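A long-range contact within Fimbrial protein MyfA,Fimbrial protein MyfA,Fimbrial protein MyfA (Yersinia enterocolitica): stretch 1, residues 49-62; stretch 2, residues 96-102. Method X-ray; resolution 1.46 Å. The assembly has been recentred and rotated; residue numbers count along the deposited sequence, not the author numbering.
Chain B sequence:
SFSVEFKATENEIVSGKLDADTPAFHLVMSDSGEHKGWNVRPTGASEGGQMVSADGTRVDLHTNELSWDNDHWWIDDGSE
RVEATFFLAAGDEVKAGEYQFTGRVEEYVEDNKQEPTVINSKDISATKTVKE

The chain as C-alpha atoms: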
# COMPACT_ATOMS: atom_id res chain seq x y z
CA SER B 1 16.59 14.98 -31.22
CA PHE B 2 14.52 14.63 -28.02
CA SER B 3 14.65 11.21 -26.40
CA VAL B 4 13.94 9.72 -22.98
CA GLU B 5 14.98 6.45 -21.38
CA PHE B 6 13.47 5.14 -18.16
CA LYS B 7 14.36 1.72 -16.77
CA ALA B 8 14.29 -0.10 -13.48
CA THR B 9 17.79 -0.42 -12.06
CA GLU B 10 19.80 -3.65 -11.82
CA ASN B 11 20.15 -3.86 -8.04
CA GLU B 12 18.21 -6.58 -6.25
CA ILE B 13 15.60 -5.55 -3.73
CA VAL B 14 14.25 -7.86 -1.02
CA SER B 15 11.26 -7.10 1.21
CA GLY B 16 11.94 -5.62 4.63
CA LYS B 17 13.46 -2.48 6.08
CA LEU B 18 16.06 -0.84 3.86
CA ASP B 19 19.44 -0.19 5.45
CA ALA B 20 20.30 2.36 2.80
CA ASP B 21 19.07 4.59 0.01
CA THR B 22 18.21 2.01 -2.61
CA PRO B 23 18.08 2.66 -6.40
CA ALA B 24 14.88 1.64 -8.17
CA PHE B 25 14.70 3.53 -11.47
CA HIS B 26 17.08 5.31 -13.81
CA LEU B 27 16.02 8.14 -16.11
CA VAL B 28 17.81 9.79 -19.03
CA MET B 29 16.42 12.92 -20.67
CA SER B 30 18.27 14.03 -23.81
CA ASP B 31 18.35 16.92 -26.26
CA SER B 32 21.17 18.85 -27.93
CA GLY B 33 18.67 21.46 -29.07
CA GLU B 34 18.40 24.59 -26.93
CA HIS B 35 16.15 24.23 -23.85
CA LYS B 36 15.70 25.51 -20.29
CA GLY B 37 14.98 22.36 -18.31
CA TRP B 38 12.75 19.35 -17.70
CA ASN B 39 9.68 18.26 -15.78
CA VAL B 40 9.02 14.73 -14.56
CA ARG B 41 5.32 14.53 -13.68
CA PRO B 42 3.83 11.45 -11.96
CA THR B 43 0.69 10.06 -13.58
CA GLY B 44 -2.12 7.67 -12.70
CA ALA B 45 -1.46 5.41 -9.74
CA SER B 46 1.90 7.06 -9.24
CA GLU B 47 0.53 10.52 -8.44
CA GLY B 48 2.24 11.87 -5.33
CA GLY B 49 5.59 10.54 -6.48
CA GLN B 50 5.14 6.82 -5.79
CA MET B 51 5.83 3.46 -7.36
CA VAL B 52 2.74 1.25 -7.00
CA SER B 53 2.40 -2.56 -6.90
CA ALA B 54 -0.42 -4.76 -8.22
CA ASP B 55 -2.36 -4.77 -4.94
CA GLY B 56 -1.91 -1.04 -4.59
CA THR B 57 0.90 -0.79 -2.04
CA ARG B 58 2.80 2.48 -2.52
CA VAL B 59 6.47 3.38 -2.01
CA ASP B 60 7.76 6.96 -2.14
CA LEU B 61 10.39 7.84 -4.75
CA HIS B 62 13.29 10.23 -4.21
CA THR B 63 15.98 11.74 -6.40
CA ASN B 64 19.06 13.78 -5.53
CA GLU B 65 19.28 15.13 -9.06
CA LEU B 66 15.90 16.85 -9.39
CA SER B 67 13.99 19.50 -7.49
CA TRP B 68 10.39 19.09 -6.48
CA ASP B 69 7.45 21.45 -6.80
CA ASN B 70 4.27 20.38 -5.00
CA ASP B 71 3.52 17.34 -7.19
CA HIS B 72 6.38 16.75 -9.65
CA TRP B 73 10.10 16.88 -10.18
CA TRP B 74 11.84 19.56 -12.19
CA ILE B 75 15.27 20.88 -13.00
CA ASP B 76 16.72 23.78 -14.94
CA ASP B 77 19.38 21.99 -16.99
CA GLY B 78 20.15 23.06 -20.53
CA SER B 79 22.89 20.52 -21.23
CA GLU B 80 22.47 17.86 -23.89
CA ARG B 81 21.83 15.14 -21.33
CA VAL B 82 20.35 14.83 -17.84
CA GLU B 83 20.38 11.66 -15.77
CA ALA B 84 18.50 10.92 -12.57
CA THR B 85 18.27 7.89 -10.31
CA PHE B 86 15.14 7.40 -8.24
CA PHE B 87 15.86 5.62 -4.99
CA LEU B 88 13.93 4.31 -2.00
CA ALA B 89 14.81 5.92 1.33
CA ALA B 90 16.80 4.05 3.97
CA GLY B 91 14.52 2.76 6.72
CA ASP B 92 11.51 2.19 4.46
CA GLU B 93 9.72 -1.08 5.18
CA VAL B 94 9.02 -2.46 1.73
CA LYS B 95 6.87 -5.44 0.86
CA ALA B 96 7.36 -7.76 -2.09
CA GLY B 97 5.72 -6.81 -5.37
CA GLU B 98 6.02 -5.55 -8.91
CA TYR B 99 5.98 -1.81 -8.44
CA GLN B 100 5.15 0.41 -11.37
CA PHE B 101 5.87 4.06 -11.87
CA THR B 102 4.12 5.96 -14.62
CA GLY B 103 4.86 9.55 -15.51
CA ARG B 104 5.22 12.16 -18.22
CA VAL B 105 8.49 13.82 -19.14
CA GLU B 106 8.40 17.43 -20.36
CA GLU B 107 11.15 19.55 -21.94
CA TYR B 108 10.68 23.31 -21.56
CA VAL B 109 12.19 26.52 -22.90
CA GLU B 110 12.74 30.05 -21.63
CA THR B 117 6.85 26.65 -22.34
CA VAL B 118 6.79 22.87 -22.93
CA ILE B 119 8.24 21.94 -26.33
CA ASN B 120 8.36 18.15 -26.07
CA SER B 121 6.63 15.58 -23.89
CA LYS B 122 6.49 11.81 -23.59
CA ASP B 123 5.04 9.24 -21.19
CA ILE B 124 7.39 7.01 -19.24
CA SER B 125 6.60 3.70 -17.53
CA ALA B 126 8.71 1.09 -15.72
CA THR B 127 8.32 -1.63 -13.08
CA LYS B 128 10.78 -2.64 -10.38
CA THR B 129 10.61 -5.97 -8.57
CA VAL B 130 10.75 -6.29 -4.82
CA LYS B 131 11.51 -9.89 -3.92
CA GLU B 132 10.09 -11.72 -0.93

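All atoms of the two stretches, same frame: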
# COMPACT_ATOMS: atom_id res chain seq x y z
N GLY B 49 4.20 10.90 -6.34
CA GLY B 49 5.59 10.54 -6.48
C GLY B 49 5.89 9.12 -6.01
O GLY B 49 6.93 8.87 -5.41
N GLN B 50 4.99 8.19 -6.29
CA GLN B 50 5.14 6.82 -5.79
C GLN B 50 5.27 5.77 -6.89
O GLN B 50 4.76 5.94 -7.98
CB GLN B 50 3.95 6.45 -4.90
CG GLN B 50 4.00 7.04 -3.51
CD GLN B 50 3.38 8.41 -3.45
OE1 GLN B 50 2.33 8.65 -4.03
NE2 GLN B 50 4.04 9.32 -2.74
N MET B 51 5.96 4.68 -6.57
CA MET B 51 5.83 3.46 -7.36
C MET B 51 4.75 2.60 -6.70
O MET B 51 4.62 2.59 -5.47
CB MET B 51 7.18 2.74 -7.51
CG MET B 51 7.70 2.07 -6.26
SD MET B 51 9.33 1.30 -6.42
CE MET B 51 9.29 0.67 -8.07
N VAL B 52 3.94 1.92 -7.50
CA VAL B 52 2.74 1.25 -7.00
C VAL B 52 2.66 -0.20 -7.48
O VAL B 52 2.75 -0.48 -8.68
CB VAL B 52 1.47 2.01 -7.44
CG1 VAL B 52 0.22 1.38 -6.88
CG2 VAL B 52 1.55 3.44 -7.00
N SER B 53 2.48 -1.14 -6.55
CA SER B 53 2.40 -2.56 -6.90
C SER B 53 0.98 -3.02 -7.27
O SER B 53 0.03 -2.26 -7.16
CB SER B 53 2.94 -3.44 -5.78
OG SER B 53 2.10 -3.41 -4.66
N ALA B 54 0.85 -4.26 -7.71
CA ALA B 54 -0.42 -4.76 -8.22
C ALA B 54 -1.57 -4.66 -7.24
O ALA B 54 -2.70 -4.43 -7.67
CB ALA B 54 -0.30 -6.18 -8.71
N ASP B 55 -1.31 -4.85 -5.95
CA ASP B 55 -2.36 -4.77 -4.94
C ASP B 55 -2.55 -3.36 -4.42
O ASP B 55 -3.40 -3.11 -3.57
CB ASP B 55 -2.15 -5.77 -3.78
CG ASP B 55 -0.81 -5.61 -3.10
OD1 ASP B 55 -0.13 -4.61 -3.36
OD2 ASP B 55 -0.44 -6.48 -2.29
N GLY B 56 -1.75 -2.43 -4.92
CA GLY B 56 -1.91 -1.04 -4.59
C GLY B 56 -0.95 -0.45 -3.57
O GLY B 56 -1.02 0.73 -3.27
N THR B 57 -0.06 -1.27 -3.02
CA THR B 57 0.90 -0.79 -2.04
C THR B 57 1.80 0.26 -2.67
O THR B 57 2.30 0.06 -3.78
CB THR B 57 1.79 -1.93 -1.49
OG1 THR B 57 0.96 -3.01 -1.05
CG2 THR B 57 2.61 -1.46 -0.31
N ARG B 58 2.03 1.37 -1.97
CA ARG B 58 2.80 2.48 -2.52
C ARG B 58 4.15 2.63 -1.82
O ARG B 58 4.27 2.35 -0.63
CB ARG B 58 2.00 3.78 -2.37
CG ARG B 58 0.55 3.64 -2.83
CD ARG B 58 -0.28 4.88 -2.53
NE ARG B 58 0.19 6.04 -3.27
CZ ARG B 58 -0.05 6.26 -4.56
NH1 ARG B 58 -0.75 5.39 -5.28
NH2 ARG B 58 0.44 7.34 -5.15
N VAL B 59 5.17 3.04 -2.57
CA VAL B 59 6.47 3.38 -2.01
C VAL B 59 6.96 4.71 -2.57
O VAL B 59 7.03 4.87 -3.79
CB VAL B 59 7.52 2.30 -2.31
CG1 VAL B 59 8.85 2.65 -1.66
CG2 VAL B 59 7.03 0.96 -1.82
N ASP B 60 7.29 5.65 -1.70
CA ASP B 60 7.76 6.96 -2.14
C ASP B 60 9.04 6.86 -2.96
O ASP B 60 9.88 6.01 -2.71
CB ASP B 60 8.00 7.87 -0.94
CG ASP B 60 6.72 8.19 -0.20
OD1 ASP B 60 5.65 8.12 -0.83
OD2 ASP B 60 6.80 8.51 1.00
N LEU B 61 9.17 7.75 -3.95
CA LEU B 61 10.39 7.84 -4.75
C LEU B 61 11.12 9.13 -4.41
O LEU B 61 10.50 10.13 -4.07
CB LEU B 61 10.05 7.79 -6.23
CG LEU B 61 9.50 6.45 -6.70
CD1 LEU B 61 9.22 6.53 -8.20
CD2 LEU B 61 10.47 5.34 -6.37
N HIS B 62 12.45 9.08 -4.50
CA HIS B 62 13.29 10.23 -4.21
C HIS B 62 14.40 10.31 -5.24
O HIS B 62 14.82 9.29 -5.78
CB HIS B 62 13.93 10.12 -2.83
CG HIS B 62 12.96 9.80 -1.74
ND1 HIS B 62 12.29 10.78 -1.04
CD2 HIS B 62 12.56 8.62 -1.23
CE1 HIS B 62 11.52 10.20 -0.13
NE2 HIS B 62 11.66 8.89 -0.23
N ALA B 96 7.12 -7.20 -0.77
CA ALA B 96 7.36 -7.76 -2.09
C ALA B 96 6.30 -7.29 -3.07
O ALA B 96 5.17 -7.00 -2.68
CB ALA B 96 7.38 -9.29 -2.02
N GLY B 97 6.67 -7.19 -4.34
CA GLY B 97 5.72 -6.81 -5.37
C GLY B 97 6.37 -6.33 -6.65
O GLY B 97 7.58 -6.14 -6.72
N GLU B 98 5.55 -6.15 -7.68
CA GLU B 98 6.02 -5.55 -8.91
C GLU B 98 5.52 -4.12 -8.91
O GLU B 98 4.34 -3.87 -9.13
CB GLU B 98 5.47 -6.31 -10.11
CG GLU B 98 5.82 -7.79 -10.11
CD GLU B 98 7.31 -8.02 -10.21
OE1 GLU B 98 7.96 -7.29 -10.98
OE2 GLU B 98 7.83 -8.91 -9.52
N TYR B 99 6.41 -3.18 -8.63
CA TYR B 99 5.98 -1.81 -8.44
C TYR B 99 6.19 -0.96 -9.67
O TYR B 99 7.31 -0.81 -10.15
CB TYR B 99 6.72 -1.18 -7.29
CG TYR B 99 6.44 -1.74 -5.93
CD1 TYR B 99 5.52 -1.13 -5.09
CD2 TYR B 99 7.15 -2.83 -5.44
CE1 TYR B 99 5.28 -1.60 -3.83
CE2 TYR B 99 6.91 -3.32 -4.18
CZ TYR B 99 5.98 -2.70 -3.38
OH TYR B 99 5.73 -3.16 -2.12
N GLN B 100 5.11 -0.36 -10.15
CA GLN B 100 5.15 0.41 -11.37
C GLN B 100 5.13 1.90 -11.12
O GLN B 100 4.37 2.40 -10.30
CB GLN B 100 3.97 0.04 -12.26
CG GLN B 100 4.03 0.62 -13.64
CD GLN B 100 2.76 0.39 -14.43
OE1 GLN B 100 1.66 0.43 -13.89
NE2 GLN B 100 2.91 0.15 -15.73
N PHE B 101 5.99 2.62 -11.82
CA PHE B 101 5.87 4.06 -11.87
C PHE B 101 5.49 4.47 -13.29
O PHE B 101 6.06 3.98 -14.26
CB PHE B 101 7.16 4.74 -11.44
CG PHE B 101 7.10 6.23 -11.52
CD1 PHE B 101 6.59 6.97 -10.46
CD2 PHE B 101 7.53 6.90 -12.66
CE1 PHE B 101 6.53 8.35 -10.53
CE2 PHE B 101 7.47 8.28 -12.75
CZ PHE B 101 6.96 9.00 -11.68
N THR B 102 4.50 5.34 -13.37
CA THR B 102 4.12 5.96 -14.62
C THR B 102 4.28 7.46 -14.46
O THR B 102 4.05 8.01 -13.38
CB THR B 102 2.67 5.62 -15.00
OG1 THR B 102 1.78 5.96 -13.92
CG2 THR B 102 2.54 4.15 -15.29
O HOH W 1 2.66 -5.46 -2.90
O HOH W 2 2.32 -6.49 -7.15

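Y99, F101 and M51 cover the most surface in this contact, and a single antiparallel bridge, V52 with Q100, lies among them. V52 and Q100 pair through two backbone hydrogen bonds, V52 N to Q100 O (2.9 Å) and Q100 N to V52 O (2.8 Å), the second nearly straight at 175°, the first at 160°. On either side of this pair the strands also meet through CA-H...O contacts, M51 CA to Q100 O at 3.4 Å and S53 CA to E98 O at 3.2 Å. The ring of Y99, at chi1 m, lies along the hairpin of the first stretch. S53 CB sits over one face of the Y99 ring, 3.7 Å from its centroid and 19° off the normal, a CH-pi contact. T57 O meets the ring edge, 3.4 Å from Y99 CE1, while also accepting the backbone hydrogen bond from S53 N. V59 CG2 packs 3.7 Å from Y99 CE1. M51 extends its side chain beside Y99: its CE lies 3.3 Å from Y99 CB, and its SD approaches the ring obliquely, 5.0 Å from the centroid. F101 turns its ring to Q50 and L61, with Q50 O at the edge, 3.2 Å from F101 CD1, and L61 CD1 3.5 Å from that same F101 CD1. Near G97, water 2 links the two stretches, accepting from A54 N (2.7 Å) and E98 N (3.3 Å).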